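Local coordinates for cytoplasmic protein (Cryptococcus neoformans var. grubii serotype A, PDB 7LPO) that probably hydrolyses the beta-glucosidic bond of steryl glucosides, as a glycoside hydrolase of family 5, at residues D71-L79 and A119-K130. Residues are numbered along the deposited sequence; the frame is centred on the assembly and turned at random.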
ATOM      1  N   ASP A  71      -7.313 -18.654  -9.731  1.00 23.76           N
ATOM      2  CA  ASP A  71      -6.288 -19.523  -9.166  1.00 22.85           C
ATOM      3  C   ASP A  71      -5.167 -18.646  -8.626  1.00 21.65           C
ATOM      4  O   ASP A  71      -4.246 -18.261  -9.348  1.00 22.08           O
ATOM      5  CB  ASP A  71      -5.774 -20.512 -10.201  1.00 26.89           C
ATOM      6  CG  ASP A  71      -4.653 -21.360  -9.661  1.00 30.17           C
ATOM      7  OD1 ASP A  71      -4.628 -21.574  -8.430  1.00 31.80           O
ATOM      8  OD2 ASP A  71      -3.794 -21.787 -10.449  1.00 31.36           O
ATOM      9  N   PHE A  72      -5.252 -18.331  -7.335  1.00 16.22           N
ATOM     10  CA  PHE A  72      -4.221 -17.594  -6.627  1.00 18.89           C
ATOM     11  C   PHE A  72      -3.362 -18.480  -5.742  1.00 20.51           C
ATOM     12  O   PHE A  72      -2.459 -17.966  -5.077  1.00 20.44           O
ATOM     13  CB  PHE A  72      -4.854 -16.505  -5.764  1.00 19.34           C
ATOM     14  CG  PHE A  72      -5.393 -15.348  -6.543  1.00 19.05           C
ATOM     15  CD1 PHE A  72      -6.615 -15.439  -7.206  1.00 19.93           C
ATOM     16  CD2 PHE A  72      -4.690 -14.169  -6.609  1.00 19.44           C
ATOM     17  CE1 PHE A  72      -7.116 -14.372  -7.916  1.00 21.33           C
ATOM     18  CE2 PHE A  72      -5.184 -13.090  -7.317  1.00 22.17           C
ATOM     19  CZ  PHE A  72      -6.395 -13.183  -7.963  1.00 22.79           C
ATOM     20  N   ILE A  73      -3.610 -19.791  -5.714  1.00 26.74           N
ATOM     21  CA  ILE A  73      -2.883 -20.653  -4.793  1.00 27.44           C
ATOM     22  C   ILE A  73      -1.389 -20.564  -5.064  1.00 23.76           C
ATOM     23  O   ILE A  73      -0.945 -20.519  -6.219  1.00 23.51           O
ATOM     24  CB  ILE A  73      -3.363 -22.108  -4.904  1.00 31.47           C
ATOM     25  CG1 ILE A  73      -4.825 -22.220  -4.484  1.00 33.74           C
ATOM     26  CG2 ILE A  73      -2.486 -23.010  -4.050  1.00 34.08           C
ATOM     27  CD1 ILE A  73      -5.023 -22.540  -3.027  1.00 34.57           C
ATOM     28  N   ASN A  74      -0.608 -20.549  -3.984  1.00 20.76           N
ATOM     29  CA  ASN A  74       0.851 -20.549  -3.972  1.00 23.55           C
ATOM     30  C   ASN A  74       1.441 -19.186  -4.305  1.00 27.64           C
ATOM     31  O   ASN A  74       2.651 -19.092  -4.544  1.00 31.01           O
ATOM     32  CB  ASN A  74       1.426 -21.611  -4.914  1.00 23.68           C
ATOM     33  CG  ASN A  74       1.464 -22.986  -4.268  1.00 25.53           C
ATOM     34  OD1 ASN A  74       1.653 -23.112  -3.053  1.00 23.91           O
ATOM     35  ND2 ASN A  74       1.273 -24.022  -5.074  1.00 29.50           N
ATOM     36  N   LYS A  75       0.637 -18.128  -4.306  1.00 27.32           N
ATOM     37  CA  LYS A  75       1.137 -16.765  -4.224  1.00 24.99           C
ATOM     38  C   LYS A  75       0.620 -16.148  -2.933  1.00 19.83           C
ATOM     39  O   LYS A  75      -0.590 -16.194  -2.682  1.00 19.21           O
ATOM     40  CB  LYS A  75       0.688 -15.921  -5.421  1.00 29.52           C
ATOM     41  CG  LYS A  75       1.257 -16.384  -6.750  1.00 31.61           C
ATOM     42  CD  LYS A  75       0.360 -15.925  -7.887  1.00 32.54           C
ATOM     43  CE  LYS A  75       1.169 -15.212  -8.953  1.00 32.75           C
ATOM     44  NZ  LYS A  75       0.353 -14.155  -9.604  1.00 32.56           N
ATOM     45  N   PRO A  76       1.467 -15.505  -2.127  1.00 20.15           N
ATOM     46  CA  PRO A  76       2.815 -15.047  -2.498  1.00 23.74           C
ATOM     47  C   PRO A  76       3.924 -16.088  -2.430  1.00 27.74           C
ATOM     48  O   PRO A  76       4.940 -15.918  -3.096  1.00 31.91           O
ATOM     49  CB  PRO A  76       3.094 -13.930  -1.472  1.00 21.79           C
ATOM     50  CG  PRO A  76       2.346 -14.389  -0.234  1.00 20.09           C
ATOM     51  CD  PRO A  76       1.095 -15.111  -0.754  1.00 20.49           C
ATOM     52  N   LEU A  77       3.743 -17.140  -1.644  1.00 22.95           N
ATOM     53  CA  LEU A  77       4.795 -18.116  -1.404  1.00 19.77           C
ATOM     54  C   LEU A  77       4.341 -19.504  -1.833  1.00 19.99           C
ATOM     55  O   LEU A  77       3.233 -19.938  -1.497  1.00 19.97           O
ATOM     56  CB  LEU A  77       5.181 -18.123   0.069  1.00 19.37           C
ATOM     57  CG  LEU A  77       5.900 -16.885   0.596  1.00 23.47           C
ATOM     58  CD1 LEU A  77       6.105 -17.061   2.094  1.00 25.23           C
ATOM     59  CD2 LEU A  77       7.224 -16.635  -0.111  1.00 24.37           C
ATOM     60  N   ASN A  78       5.197 -20.193  -2.581  1.00 20.20           N
ATOM     61  CA  ASN A  78       4.925 -21.563  -2.989  1.00 23.07           C
ATOM     62  C   ASN A  78       5.251 -22.507  -1.834  1.00 25.58           C
ATOM     63  O   ASN A  78       6.381 -22.524  -1.332  1.00 26.87           O
ATOM     64  CB  ASN A  78       5.737 -21.920  -4.226  1.00 23.81           C
ATOM     65  CG  ASN A  78       5.300 -23.230  -4.839  1.00 26.31           C
ATOM     66  OD1 ASN A  78       5.234 -24.254  -4.163  1.00 26.15           O
ATOM     67  ND2 ASN A  78       4.982 -23.200  -6.118  1.00 30.12           N
ATOM     68  N   LEU A  79       4.259 -23.269  -1.396  1.00 28.64           N
ATOM     69  CA  LEU A  79       4.420 -24.167  -0.261  1.00 29.86           C
ATOM     70  C   LEU A  79       4.675 -25.607  -0.688  1.00 32.87           C
ATOM     71  O   LEU A  79       4.799 -26.480   0.173  1.00 34.22           O
ATOM     72  CB  LEU A  79       3.181 -24.095   0.643  1.00 28.08           C
ATOM     73  CG  LEU A  79       2.870 -22.700   1.210  1.00 29.06           C
ATOM     74  CD1 LEU A  79       1.529 -22.692   1.954  1.00 29.62           C
ATOM     75  CD2 LEU A  79       3.958 -22.192   2.130  1.00 28.91           C
ATOM     76  N   ALA A 119     -10.654 -22.729  -0.145  1.00 16.82           N
ATOM     77  CA  ALA A 119      -9.334 -23.315  -0.318  1.00 18.07           C
ATOM     78  C   ALA A 119      -8.254 -22.246  -0.289  1.00 21.46           C
ATOM     79  O   ALA A 119      -7.188 -22.453   0.301  1.00 23.65           O
ATOM     80  CB  ALA A 119      -9.280 -24.104  -1.624  1.00 20.27           C
ATOM     81  N   TYR A 120      -8.498 -21.096  -0.921  1.00 23.05           N
ATOM     82  CA  TYR A 120      -7.490 -20.040  -0.873  1.00 18.93           C
ATOM     83  C   TYR A 120      -7.363 -19.499   0.532  1.00 16.63           C
ATOM     84  O   TYR A 120      -6.253 -19.164   0.988  1.00 17.31           O
ATOM     85  CB  TYR A 120      -7.836 -18.918  -1.848  1.00 18.10           C
ATOM     86  CG  TYR A 120      -6.699 -17.935  -1.975  1.00 20.37           C
ATOM     87  CD1 TYR A 120      -5.474 -18.337  -2.478  1.00 23.86           C
ATOM     88  CD2 TYR A 120      -6.835 -16.614  -1.553  1.00 20.90           C
ATOM     89  CE1 TYR A 120      -4.413 -17.450  -2.582  1.00 25.40           C
ATOM     90  CE2 TYR A 120      -5.784 -15.716  -1.663  1.00 22.25           C
ATOM     91  CZ  TYR A 120      -4.576 -16.143  -2.174  1.00 25.25           C
ATOM     92  OH  TYR A 120      -3.518 -15.273  -2.285  1.00 27.91           O
ATOM     93  N   MET A 121      -8.473 -19.391   1.251  1.00 20.06           N
ATOM     94  CA  MET A 121      -8.464 -19.035   2.656  1.00 21.28           C
ATOM     95  C   MET A 121      -7.498 -19.944   3.470  1.00 22.05           C
ATOM     96  O   MET A 121      -6.716 -19.462   4.254  1.00 21.85           O
ATOM     97  CB  MET A 121      -9.842 -19.181   3.255  1.00 19.46           C
ATOM     98  CG  MET A 121     -10.879 -18.257   2.714  1.00 23.30           C
ATOM     99  SD  MET A 121     -12.193 -17.938   3.853  1.00 28.83           S
ATOM    100  CE  MET A 121     -13.157 -16.733   3.080  1.00 29.13           C
ATOM    101  N   ASP A 122      -7.610 -21.248   3.223  1.00 20.34           N
ATOM    102  CA  ASP A 122      -6.747 -22.198   3.945  1.00 21.34           C
ATOM    103  C   ASP A 122      -5.306 -22.093   3.479  1.00 20.42           C
ATOM    104  O   ASP A 122      -4.383 -22.334   4.265  1.00 21.20           O
ATOM    105  CB  ASP A 122      -7.292 -23.611   3.721  1.00 22.93           C
ATOM    106  CG  ASP A 122      -8.633 -23.846   4.409  1.00 26.19           C
ATOM    107  OD1 ASP A 122      -8.985 -23.098   5.332  1.00 29.18           O
ATOM    108  OD2 ASP A 122      -9.338 -24.797   4.041  1.00 29.50           O
ATOM    109  N   TYR A 123      -5.091 -21.747   2.208  1.00 18.06           N
ATOM    110  CA  TYR A 123      -3.734 -21.483   1.749  1.00 18.51           C
ATOM    111  C   TYR A 123      -3.132 -20.308   2.512  1.00 17.98           C
ATOM    112  O   TYR A 123      -1.987 -20.377   2.977  1.00 14.17           O
ATOM    113  CB  TYR A 123      -3.709 -21.205   0.247  1.00 19.13           C
ATOM    114  CG  TYR A 123      -2.435 -20.502  -0.163  1.00 21.02           C
ATOM    115  CD1 TYR A 123      -1.267 -21.217  -0.380  1.00 20.99           C
ATOM    116  CD2 TYR A 123      -2.389 -19.113  -0.290  1.00 22.83           C
ATOM    117  CE1 TYR A 123      -0.092 -20.580  -0.732  1.00 22.28           C
ATOM    118  CE2 TYR A 123      -1.214 -18.464  -0.644  1.00 22.75           C
ATOM    119  CZ  TYR A 123      -0.071 -19.204  -0.867  1.00 23.03           C
ATOM    120  OH  TYR A 123       1.102 -18.574  -1.217  1.00 23.79           O
ATOM    121  N   ILE A 124      -3.889 -19.211   2.642  1.00 15.30           N
ATOM    122  CA  ILE A 124      -3.398 -18.051   3.386  1.00 16.45           C
ATOM    123  C   ILE A 124      -3.041 -18.449   4.811  1.00 18.06           C
ATOM    124  O   ILE A 124      -2.014 -18.026   5.351  1.00 19.67           O
ATOM    125  CB  ILE A 124      -4.434 -16.914   3.375  1.00 17.96           C
ATOM    126  CG1 ILE A 124      -4.515 -16.254   1.998  1.00 18.40           C
ATOM    127  CG2 ILE A 124      -4.078 -15.882   4.418  1.00 17.57           C
ATOM    128  CD1 ILE A 124      -5.728 -15.355   1.822  1.00 17.91           C
ATOM    129  N   ILE A 125      -3.888 -19.259   5.445  1.00 19.03           N
ATOM    130  CA  ILE A 125      -3.625 -19.702   6.811  1.00 20.07           C
ATOM    131  C   ILE A 125      -2.317 -20.477   6.876  1.00 19.82           C
ATOM    132  O   ILE A 125      -1.519 -20.296   7.802  1.00 20.98           O
ATOM    133  CB  ILE A 125      -4.811 -20.537   7.332  1.00 22.48           C
ATOM    134  CG1 ILE A 125      -5.929 -19.594   7.779  1.00 21.38           C
ATOM    135  CG2 ILE A 125      -4.368 -21.465   8.449  1.00 22.29           C
ATOM    136  CD1 ILE A 125      -7.279 -20.262   7.920  1.00 20.43           C
ATOM    137  N   ALA A 126      -2.080 -21.353   5.898  1.00 21.80           N
ATOM    138  CA  ALA A 126      -0.827 -22.096   5.850  1.00 20.38           C
ATOM    139  C   ALA A 126       0.362 -21.157   5.702  1.00 20.63           C
ATOM    140  O   ALA A 126       1.397 -21.345   6.350  1.00 22.10           O
ATOM    141  CB  ALA A 126      -0.857 -23.095   4.689  1.00 20.27           C
ATOM    142  N   VAL A 127       0.243 -20.146   4.841  1.00 21.21           N
ATOM    143  CA  VAL A 127       1.305 -19.149   4.719  1.00 20.01           C
ATOM    144  C   VAL A 127       1.505 -18.425   6.043  1.00 16.72           C
ATOM    145  O   VAL A 127       2.634 -18.237   6.502  1.00 19.37           O
ATOM    146  CB  VAL A 127       0.992 -18.159   3.584  1.00 23.35           C
ATOM    147  CG1 VAL A 127       2.021 -17.028   3.563  1.00 26.19           C
ATOM    148  CG2 VAL A 127       0.946 -18.882   2.252  1.00 24.02           C
ATOM    149  N   LEU A 128       0.411 -18.027   6.691  1.00 17.19           N
ATOM    150  CA  LEU A 128       0.538 -17.340   7.972  1.00 19.93           C
ATOM    151  C   LEU A 128       1.228 -18.220   9.009  1.00 21.31           C
ATOM    152  O   LEU A 128       2.008 -17.726   9.828  1.00 23.04           O
ATOM    153  CB  LEU A 128      -0.838 -16.899   8.468  1.00 19.10           C
ATOM    154  CG  LEU A 128      -1.503 -15.847   7.587  1.00 20.64           C
ATOM    155  CD1 LEU A 128      -2.911 -15.529   8.074  1.00 22.74           C
ATOM    156  CD2 LEU A 128      -0.637 -14.574   7.525  1.00 21.05           C
ATOM    157  N   ARG A 129       0.974 -19.527   8.977  1.00 22.54           N
ATOM    158  CA  ARG A 129       1.620 -20.416   9.938  1.00 25.32           C
ATOM    159  C   ARG A 129       3.136 -20.412   9.770  1.00 23.57           C
ATOM    160  O   ARG A 129       3.876 -20.391  10.761  1.00 22.49           O
ATOM    161  CB  ARG A 129       1.072 -21.835   9.792  1.00 27.11           C
ATOM    162  CG  ARG A 129      -0.302 -22.019  10.419  1.00 30.69           C
ATOM    163  CD  ARG A 129      -0.513 -23.457  10.859  1.00 33.35           C
ATOM    164  NE  ARG A 129      -1.906 -23.868  10.727  1.00 36.53           N
ATOM    165  CZ  ARG A 129      -2.840 -23.654  11.648  1.00 40.35           C
ATOM    166  NH1 ARG A 129      -2.533 -23.026  12.783  1.00 41.15           N
ATOM    167  NH2 ARG A 129      -4.084 -24.073  11.434  1.00 42.71           N
ATOM    168  N   LYS A 130       3.619 -20.439   8.525  1.00 27.63           N
ATOM    169  CA  LYS A 130       5.061 -20.374   8.296  1.00 26.95           C
ATOM    170  C   LYS A 130       5.632 -19.025   8.718  1.00 25.16           C
ATOM    171  O   LYS A 130       6.733 -18.962   9.277  1.00 23.74           O
ATOM    172  CB  LYS A 130       5.379 -20.650   6.829  1.00 29.46           C
ATOM    173  CG  LYS A 130       5.333 -22.121   6.468  1.00 34.77           C
ATOM    174  CD  LYS A 130       5.957 -22.392   5.108  1.00 39.91           C
ATOM    175  CE  LYS A 130       6.418 -23.839   4.992  1.00 45.00           C
ATOM    176  NZ  LYS A 130       7.457 -24.184   6.008  1.00 49.21           N
TER
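Tyr123 and Tyr120 reach from the helix into the loop of residues 71-79 and meet its backbone with their hydroxyls. Tyr123 OH donates to Leu77 O at 2.5 Å, a short bond. That oxygen lies at the ring edge, in plane with the ring, and the hydroxyl sits 27° from the carbonyl plane of Leu77. With chi1 at 161°, Tyr123 swings CG away from its own backbone nitrogen, and the ring runs out from the helix into the bend around the cis peptide bond before Pro76. Lys75 O lies at the edge of the Tyr120 ring, near the ring plane, 3.1 Å from Tyr120 OH, whose proton has another possible acceptor.

The rings also pack. Asn74 N sits over one face of Tyr123, toward the rim and 3.3 Å above the plane, while Val127 CG2 of the helix lies against the opposite face, also toward its rim. Phe72 CB lies over a face of Tyr120, 3.3 Å from Tyr120 CE1. The Phe72 ring turns its edge toward the Tyr120 face, with the planes at 58°.

Aliphatic contacts flank the tyrosines. Ile73 CD1 touches Tyr123 CB at 3.8 Å. Leu79 CD1 settles among Tyr123 CE1, Ala126 CB and Val127 CG2, and its CD2 lies 3.6 Å from Lys130 CD. The ammonium of Lys130 pairs with Asp85.

Within the loop, a type II turn spans Phe72 to Lys75. Asn74 OD1 accepts a hydrogen bond from Leu79 N at 3.1 Å, from above the carbonyl plane, tying the two ends of the bend together. Tyr101 of strand 98-104 touches Pro76, Tyr123 and Val127, so the loop and helix 118-133 pack beside a strand of the TIM barrel typical of this family. The chemistry is consistent with a loop held largely through its main chain: Tyr123 bonds one carbonyl and Tyr120 may bond a second, while apolar side chains pack along the tyrosines.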